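Local coordinates for dehalogenase (Rhodospirillaceae, PDB 6A41), which carries out a dehalogenation reaction as an oxidoreductase, probably with the Rossmann fold of the short-chain dehydrogenase/reductase family, at the interface of chains A and B. Numbering follows the deposited sequence. Chains: chain A/B, dehalogenase.

The interface of chains A and B. Residues chain A 182, 208, 210-212, 216, 239, 241; chain B 227, 230-231.
B:Phe231 pushes its ring between A:Gly212 and A:Gly241, in a two-fold symmetric contact that, with its twin, helps build the four-chain assembly of the crystal, which may be the working form. A flat phenyl fits this slot, and glycines suit both walls because a side chain there would compete for space. CA of A:Gly212 lies over one face, 3.4 Å from the ring centroid, a CH-pi contact; on the opposite face the backbone N of A:Gly241 sits toward the rim. That same N donates to the carbonyl O of B:Phe231 at 3.0 Å. CG of B:Phe231 stands anti to the backbone N (chi1 -151°), sending the ring into chain A, where its CB/CD2 edge meets the imidazole face of A:His239 at CE1 and ND1, edge-to-face with planes 59° apart.

On another side, CD1 of the phenyl approaches one face of the A:Arg210 guanidinium, toward its rim, the planes tilted by 48° and not stacked. A:Arg210 also forms a two-pronged salt bridge with A:Glu216, whose two oxygens match its nitrogens: NH1 reaches OE1 at 2.8 Å, nearly straight and on the syn lone pair, and NH2 reaches OE2. An alanine here would remove the guanidinium, and the carboxylate would probably be left without its charged mate and freer to turn, with a gap beside CD1.

Toward B:Gly230 and the poorly ordered B:Asp227 the contact is looser and bridged by water. Histidine suits this border, its polar NE2 joined by water 1 to the backbone N of B:Phe231, while water 3 links A:Glu216 to the carbonyl of B:Asp227. Although NH2 of A:Arg210 lies 3.1 Å from the carbonyl O of B:Gly230, its hydrogens are not aimed there; water 2 connects them instead, 2.6 Å from that O.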
ATOM      1  N   VAL A 182      13.617  15.137   6.797  1.00 10.46           N
ATOM      2  CA  VAL A 182      15.037  15.136   6.509  1.00 11.35           C
ATOM      3  C   VAL A 182      15.497  16.587   6.474  1.00 12.22           C
ATOM      4  O   VAL A 182      14.877  17.401   5.752  1.00 12.66           O
ATOM      5  CB  VAL A 182      15.403  14.491   5.196  1.00 12.06           C
ATOM      6  CG1 VAL A 182      16.921  14.620   4.950  1.00 13.05           C
ATOM      7  CG2 VAL A 182      14.961  13.054   5.160  1.00 11.94           C
ATOM      8  N   LEU A 208      11.943   6.896  14.855  1.00 11.35           N
ATOM      9  CA  LEU A 208      13.311   6.946  15.259  1.00 11.92           C
ATOM     10  C   LEU A 208      13.595   8.118  16.177  1.00 12.70           C
ATOM     11  O   LEU A 208      14.672   8.278  16.627  1.00 13.77           O
ATOM     12  CB  LEU A 208      14.175   7.062  14.022  1.00 11.91           C
ATOM     13  CG  LEU A 208      14.304   5.746  13.232  1.00 11.51           C
ATOM     14  CD1 LEU A 208      15.211   6.050  12.070  1.00 11.82           C
ATOM     15  CD2 LEU A 208      14.868   4.602  14.022  1.00 11.90           C
ATOM     16  N   ARG A 210      14.006  11.381  15.747  1.00 12.77           N
ATOM     17  CA  ARG A 210      14.967  12.373  15.300  1.00 13.20           C
ATOM     18  C   ARG A 210      14.684  12.726  13.837  1.00 12.94           C
ATOM     19  O   ARG A 210      14.020  11.954  13.165  1.00 11.90           O
ATOM     20  CB  ARG A 210      16.427  11.858  15.447  1.00 14.26           C
ATOM     21  CG  ARG A 210      16.713  10.734  14.408  1.00 14.69           C
ATOM     22  CD  ARG A 210      18.152  10.362  14.348  1.00 15.83           C
ATOM     23  NE  ARG A 210      18.418   9.231  13.459  1.00 16.07           N
ATOM     24  CZ  ARG A 210      18.757   9.284  12.200  1.00 16.49           C
ATOM     25  NH1 ARG A 210      18.888  10.439  11.466  1.00 16.95           N
ATOM     26  NH2 ARG A 210      18.971   8.111  11.643  1.00 16.52           N
ATOM     27  N   LEU A 211      15.205  13.858  13.343  1.00 12.51           N
ATOM     28  CA  LEU A 211      15.220  14.142  11.905  1.00 13.19           C
ATOM     29  C   LEU A 211      16.327  13.451  11.198  1.00 12.44           C
ATOM     30  O   LEU A 211      17.334  13.058  11.801  1.00 11.95           O
ATOM     31  CB  LEU A 211      15.329  15.640  11.614  1.00 14.91           C
ATOM     32  CG  LEU A 211      14.289  16.551  12.133  1.00 17.52           C
ATOM     33  CD1 LEU A 211      14.359  17.930  11.462  1.00 18.15           C
ATOM     34  CD2 LEU A 211      12.883  16.106  12.031  1.00 16.04           C
ATOM     35  N   GLY A 212      16.132  13.221   9.911  1.00 11.63           N
ATOM     36  CA  GLY A 212      17.089  12.560   9.115  1.00 11.34           C
ATOM     37  C   GLY A 212      18.110  13.520   8.597  1.00 13.12           C
ATOM     38  O   GLY A 212      17.959  14.760   8.628  1.00 12.01           O
ATOM     39  N   GLU A 216      21.896  10.843   4.646  1.00 11.21           N
ATOM     40  CA  GLU A 216      21.081   9.622   4.654  1.00 11.09           C
ATOM     41  C   GLU A 216      20.188   9.593   3.428  1.00 10.26           C
ATOM     42  O   GLU A 216      20.107   8.552   2.720  1.00  9.15           O
ATOM     43  CB  GLU A 216      20.208   9.451   5.922  1.00 11.87           C
ATOM     44  CG  GLU A 216      21.021   9.076   7.123  1.00 12.84           C
ATOM     45  CD  GLU A 216      20.358   9.311   8.516  1.00 13.98           C
ATOM     46  OE1 GLU A 216      19.548  10.220   8.709  1.00 14.25           O
ATOM     47  OE2 GLU A 216      20.711   8.517   9.416  1.00 14.92           O
ATOM     48  N   HIS A 239      11.404   7.336   3.217  1.00  8.99           N
ATOM     49  CA  HIS A 239      12.623   7.748   3.880  1.00  8.47           C
ATOM     50  C   HIS A 239      12.254   8.865   4.844  1.00  8.38           C
ATOM     51  O   HIS A 239      12.518   9.972   4.649  1.00  7.56           O
ATOM     52  CB  HIS A 239      13.636   8.206   2.842  1.00  8.27           C
ATOM     53  CG  HIS A 239      14.974   8.480   3.410  1.00  8.20           C
ATOM     54  ND1 HIS A 239      15.267   9.672   4.023  1.00  8.60           N
ATOM     55  CD2 HIS A 239      16.085   7.710   3.498  1.00  8.50           C
ATOM     56  CE1 HIS A 239      16.542   9.645   4.425  1.00  8.93           C
ATOM     57  NE2 HIS A 239      17.075   8.486   4.102  1.00  8.59           N
ATOM     58  N   GLY A 241      12.123   8.061   8.686  1.00  8.05           N
ATOM     59  CA  GLY A 241      12.306   7.650  10.036  1.00  8.14           C
ATOM     60  C   GLY A 241      11.227   6.756  10.621  1.00  8.08           C
ATOM     61  O   GLY A 241      11.012   6.759  11.806  1.00  7.83           O
TER
ATOM     62  N   ASP B 227      25.134   2.292   7.329  1.00 13.32           N
ATOM     63  CA  ASP B 227      24.853   3.581   8.023  1.00 17.18           C
ATOM     64  C   ASP B 227      24.015   4.538   7.200  1.00 16.38           C
ATOM     65  O   ASP B 227      23.171   5.222   7.727  1.00 17.88           O
ATOM     66  CB  ASP B 227      26.133   4.261   8.423  1.00 20.72           C
ATOM     67  CG  ASP B 227      26.757   3.608   9.556  1.00 27.17           C
ATOM     68  OD1 ASP B 227      26.296   2.563  10.125  1.00 31.56           O
ATOM     69  OD2 ASP B 227      27.852   4.092   9.866  1.00 36.81           O
ATOM     70  N   GLY B 230      20.134   4.528   7.656  1.00 10.08           N
ATOM     71  CA  GLY B 230      19.711   4.735   9.063  1.00 10.13           C
ATOM     72  C   GLY B 230      18.407   5.476   9.259  1.00 10.37           C
ATOM     73  O   GLY B 230      17.954   5.495  10.394  1.00 11.18           O
ATOM     74  N   PHE B 231      17.831   6.079   8.227  1.00  9.26           N
ATOM     75  CA  PHE B 231      16.572   6.758   8.373  1.00  8.62           C
ATOM     76  C   PHE B 231      15.436   5.934   7.677  1.00  8.44           C
ATOM     77  O   PHE B 231      14.318   6.442   7.515  1.00  8.50           O
ATOM     78  CB  PHE B 231      16.639   8.200   7.859  1.00  8.43           C
ATOM     79  CG  PHE B 231      15.692   9.138   8.548  1.00  8.45           C
ATOM     80  CD1 PHE B 231      15.689   9.233   9.926  1.00  8.51           C
ATOM     81  CD2 PHE B 231      14.746   9.909   7.843  1.00  8.57           C
ATOM     82  CE1 PHE B 231      14.814  10.115  10.633  1.00  8.92           C
ATOM     83  CE2 PHE B 231      13.880  10.772   8.521  1.00  8.59           C
ATOM     84  CZ  PHE B 231      13.893  10.863   9.876  1.00  8.86           C
TER
HETATM   85  O   HOH W   1      18.606   6.520   5.497  1.00  7.43           O
HETATM   86  O   HOH W   2      18.874   5.014  12.778  1.00 15.31           O
HETATM   87  O   HOH W   3      22.847   7.152   9.605  1.00 21.98           O